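Local coordinates for protein L-fuculose phosphate aldolase (Streptococcus pneumoniae, PDB 4C24) that belongs to the class II aldolase and adducin family and carries a zinc ion held largely by histidines, at residues S77-Y81 against Y136-L141. Sequence-based numbering, arbitrary orientation.
Sequences SSEWY and YGTKEL. With SO4 (sulfate ion), chain E.
Tyr136 presents the edge of its ring to Ser78 and Glu79. Ser78 OG lies near the ring plane, 3.8 Å from Tyr136 CD2, while Glu79 OE2 sits 3.5 Å from Tyr136 CB, its carboxylate turned 73° from the ring. Beyond this contact, the Tyr136 ring meets Tyr119 of a second subunit with nearly parallel planes. At Gly137 the two segments come nearest. Its backbone N gives a weak, bent hydrogen bond to Glu79 OE1 (3.0 Å, 134° at the hydrogen), and its CA makes a CH...O contact of 3.3 Å with Ser78 O. The bend of the Glu79 chain at its second torsion (chi2 -69°) folds the carboxylate back onto this peptide. One water bridges Ser78 O and Gly137 O; another donates to Glu79 OE1 and Thr138 O, so OE1 accepts from the water as well as, weakly, from the glycine amide. Thr138 is the N-cap of helix 139-149, its OG1 accepting from Leu141 N at 3.2 Å. Lys139 lays its CG obliquely against the Tyr81 ring, 3.8 Å from CE2, with its CA at the ring edge; bends at its third and fourth torsions carry NZ off from Tyr81. Leu141 sends CD2 to within 3.7 Å of Glu79 OE1, giving the carboxylate a nonpolar neighbour. On the other segment, Ser77 OG accepts from Glu79 N, forming an ST turn, and donates to a sulfate ion, probably from the crystallisation liquor, that Ser78 also binds through N and OG. The example illustrates how two helix N-termini can meet around one buried acid: Glu79, N-cap of helix 80-89, reaches the turn into helix 139-149, waters and Tyr81-Lys139 packing complete the junction, and Glu79 also touches zinc ligand His160 beside the metal site of this class II aldolase fold.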
ATOM      1  N   SER A  77       1.227  -4.446 -29.287  1.00 15.55           N
ATOM      2  CA  SER A  77       1.742  -3.454 -28.321  1.00 15.99           C
ATOM      3  C   SER A  77       2.570  -2.396 -29.045  1.00 17.13           C
ATOM      4  O   SER A  77       3.367  -2.740 -29.919  1.00 15.06           O
ATOM      5  CB  SER A  77       2.652  -4.139 -27.331  1.00 16.14           C
ATOM      6  OG  SER A  77       3.344  -3.176 -26.549  1.00 17.62           O
ATOM      7  N   SER A  78       2.412  -1.130 -28.649  1.00 16.10           N
ATOM      8  CA  SER A  78       3.244  -0.063 -29.243  1.00 16.57           C
ATOM      9  C   SER A  78       4.725  -0.329 -29.000  1.00 14.02           C
ATOM     10  O   SER A  78       5.565   0.206 -29.733  1.00 16.04           O
ATOM     11  CB  SER A  78       2.897   1.315 -28.680  1.00 18.10           C
ATOM     12  OG  SER A  78       3.031   1.342 -27.279  1.00 22.77           O
ATOM     13  N   GLU A  79       5.054  -1.158 -28.018  1.00 13.71           N
ATOM     14  CA  GLU A  79       6.468  -1.428 -27.682  1.00 12.63           C
ATOM     15  C   GLU A  79       7.038  -2.694 -28.333  1.00 11.37           C
ATOM     16  O   GLU A  79       8.059  -3.235 -27.903  1.00 11.95           O
ATOM     17  CB  GLU A  79       6.668  -1.474 -26.161  1.00 15.42           C
ATOM     18  CG  GLU A  79       6.255  -0.195 -25.456  1.00 17.16           C
ATOM     19  CD  GLU A  79       7.149   1.015 -25.745  1.00 19.11           C
ATOM     20  OE1 GLU A  79       8.042   0.988 -26.628  1.00 18.91           O
ATOM     21  OE2 GLU A  79       6.888   2.017 -25.067  1.00 20.92           O
ATOM     22  N   TRP A  80       6.332  -3.207 -29.357  1.00 11.64           N
ATOM     23  CA  TRP A  80       6.729  -4.457 -29.948  1.00 12.51           C
ATOM     24  C   TRP A  80       8.161  -4.506 -30.413  1.00 12.07           C
ATOM     25  O   TRP A  80       8.800  -5.534 -30.281  1.00 12.87           O
ATOM     26  CB  TRP A  80       5.768  -4.847 -31.089  1.00 12.25           C
ATOM     27  CG  TRP A  80       5.865  -3.917 -32.276  1.00 12.18           C
ATOM     28  CD1 TRP A  80       5.111  -2.799 -32.516  1.00 15.12           C
ATOM     29  CD2 TRP A  80       6.792  -4.015 -33.373  1.00 12.36           C
ATOM     30  NE1 TRP A  80       5.531  -2.176 -33.679  1.00 17.01           N
ATOM     31  CE2 TRP A  80       6.558  -2.891 -34.225  1.00 15.14           C
ATOM     32  CE3 TRP A  80       7.824  -4.907 -33.691  1.00 12.23           C
ATOM     33  CZ2 TRP A  80       7.306  -2.665 -35.394  1.00 15.76           C
ATOM     34  CZ3 TRP A  80       8.562  -4.690 -34.850  1.00 12.00           C
ATOM     35  CH2 TRP A  80       8.294  -3.575 -35.693  1.00 13.23           C
ATOM     36  N   TYR A  81       8.696  -3.364 -30.882  1.00 12.66           N
ATOM     37  CA  TYR A  81      10.060  -3.375 -31.365  1.00 12.60           C
ATOM     38  C   TYR A  81      11.078  -3.337 -30.228  1.00 11.22           C
ATOM     39  O   TYR A  81      12.143  -3.964 -30.325  1.00 11.81           O
ATOM     40  CB  TYR A  81      10.270  -2.289 -32.405  1.00 12.18           C
ATOM     41  CG  TYR A  81      11.645  -2.290 -33.015  1.00 13.43           C
ATOM     42  CD1 TYR A  81      12.177  -3.410 -33.658  1.00 14.03           C
ATOM     43  CD2 TYR A  81      12.419  -1.142 -32.953  1.00 14.55           C
ATOM     44  CE1 TYR A  81      13.438  -3.399 -34.230  1.00 14.31           C
ATOM     45  CE2 TYR A  81      13.684  -1.121 -33.497  1.00 13.16           C
ATOM     46  CZ  TYR A  81      14.204  -2.229 -34.128  1.00 13.55           C
ATOM     47  OH  TYR A  81      15.449  -2.223 -34.673  1.00 15.99           O
ATOM     48  N   TYR A 136       8.090   6.831 -26.116  1.00 15.19           N
ATOM     49  CA  TYR A 136       7.521   5.498 -26.074  1.00 14.81           C
ATOM     50  C   TYR A 136       7.218   5.037 -27.500  1.00 15.50           C
ATOM     51  O   TYR A 136       6.869   5.844 -28.378  1.00 15.45           O
ATOM     52  CB  TYR A 136       6.269   5.471 -25.196  1.00 16.12           C
ATOM     53  CG  TYR A 136       4.990   5.846 -25.904  1.00 17.98           C
ATOM     54  CD1 TYR A 136       4.534   7.160 -25.964  1.00 18.61           C
ATOM     55  CD2 TYR A 136       4.216   4.852 -26.514  1.00 19.32           C
ATOM     56  CE1 TYR A 136       3.351   7.486 -26.620  1.00 19.52           C
ATOM     57  CE2 TYR A 136       3.052   5.163 -27.183  1.00 21.90           C
ATOM     58  CZ  TYR A 136       2.623   6.468 -27.237  1.00 22.81           C
ATOM     59  OH  TYR A 136       1.448   6.736 -27.889  1.00 27.67           O
ATOM     60  N   GLY A 137       7.402   3.735 -27.713  1.00 14.47           N
ATOM     61  CA  GLY A 137       6.995   3.099 -28.955  1.00 16.32           C
ATOM     62  C   GLY A 137       7.880   3.389 -30.155  1.00 16.79           C
ATOM     63  O   GLY A 137       7.532   3.073 -31.285  1.00 21.00           O
ATOM     64  N   THR A 138       9.047   3.987 -29.926  1.00 17.08           N
ATOM     65  CA  THR A 138       9.932   4.330 -31.034  1.00 15.84           C
ATOM     66  C   THR A 138      11.121   3.381 -31.177  1.00 13.39           C
ATOM     67  O   THR A 138      11.456   2.653 -30.252  1.00 16.09           O
ATOM     68  CB  THR A 138      10.485   5.758 -30.900  1.00 16.88           C
ATOM     69  OG1 THR A 138      11.286   5.837 -29.718  1.00 17.50           O
ATOM     70  CG2 THR A 138       9.352   6.773 -30.875  1.00 16.86           C
ATOM     71  N   LYS A 139      11.752   3.395 -32.361  1.00 16.17           N
ATOM     72  CA  LYS A 139      12.996   2.651 -32.587  1.00 14.89           C
ATOM     73  C   LYS A 139      14.105   3.101 -31.655  1.00 14.77           C
ATOM     74  O   LYS A 139      14.922   2.296 -31.242  1.00 14.75           O
ATOM     75  CB  LYS A 139      13.493   2.782 -34.023  1.00 16.86           C
ATOM     76  CG  LYS A 139      12.557   2.177 -35.057  1.00 16.98           C
ATOM     77  CD  LYS A 139      13.161   2.242 -36.457  1.00 17.91           C
ATOM     78  CE  LYS A 139      13.599   3.644 -36.914  1.00 17.60           C
ATOM     79  NZ  LYS A 139      12.505   4.627 -37.096  1.00 20.28           N
ATOM     80  N   GLU A 140      14.151   4.408 -31.396  1.00 15.22           N
ATOM     81  CA  GLU A 140      15.167   4.968 -30.511  1.00 16.06           C
ATOM     82  C   GLU A 140      15.044   4.340 -29.125  1.00 13.83           C
ATOM     83  O   GLU A 140      16.037   3.905 -28.565  1.00 15.62           O
ATOM     84  CB  GLU A 140      15.006   6.467 -30.401  1.00 16.94           C
ATOM     85  N   LEU A 141      13.819   4.234 -28.596  1.00 13.94           N
ATOM     86  CA  LEU A 141      13.625   3.611 -27.284  1.00 13.45           C
ATOM     87  C   LEU A 141      14.064   2.152 -27.317  1.00 12.04           C
ATOM     88  O   LEU A 141      14.770   1.692 -26.418  1.00 13.24           O
ATOM     89  CB  LEU A 141      12.188   3.747 -26.788  1.00 13.77           C
ATOM     90  CG  LEU A 141      11.952   3.122 -25.414  1.00 14.55           C
ATOM     91  CD1 LEU A 141      12.838   3.756 -24.349  1.00 15.14           C
ATOM     92  CD2 LEU A 141      10.485   3.228 -25.036  1.00 17.53           C
TER
HETATM   93  S   SO4 E1208       0.659  -0.935 -25.209  1.00 22.33           S
HETATM   94  O1  SO4 E1208       0.584  -0.519 -26.626  1.00 23.50           O
HETATM   95  O2  SO4 E1208       1.534   0.029 -24.534  1.00 27.44           O
HETATM   96  O3  SO4 E1208      -0.737  -0.878 -24.732  1.00 26.91           O
HETATM   97  O4  SO4 E1208       1.246  -2.287 -25.073  1.00 21.30           O
HETATM   98  O   HOH W   1       4.824   1.829 -31.773  1.00 30.92           O
HETATM   99  O   HOH W   2       9.684   0.692 -28.816  1.00 17.95           O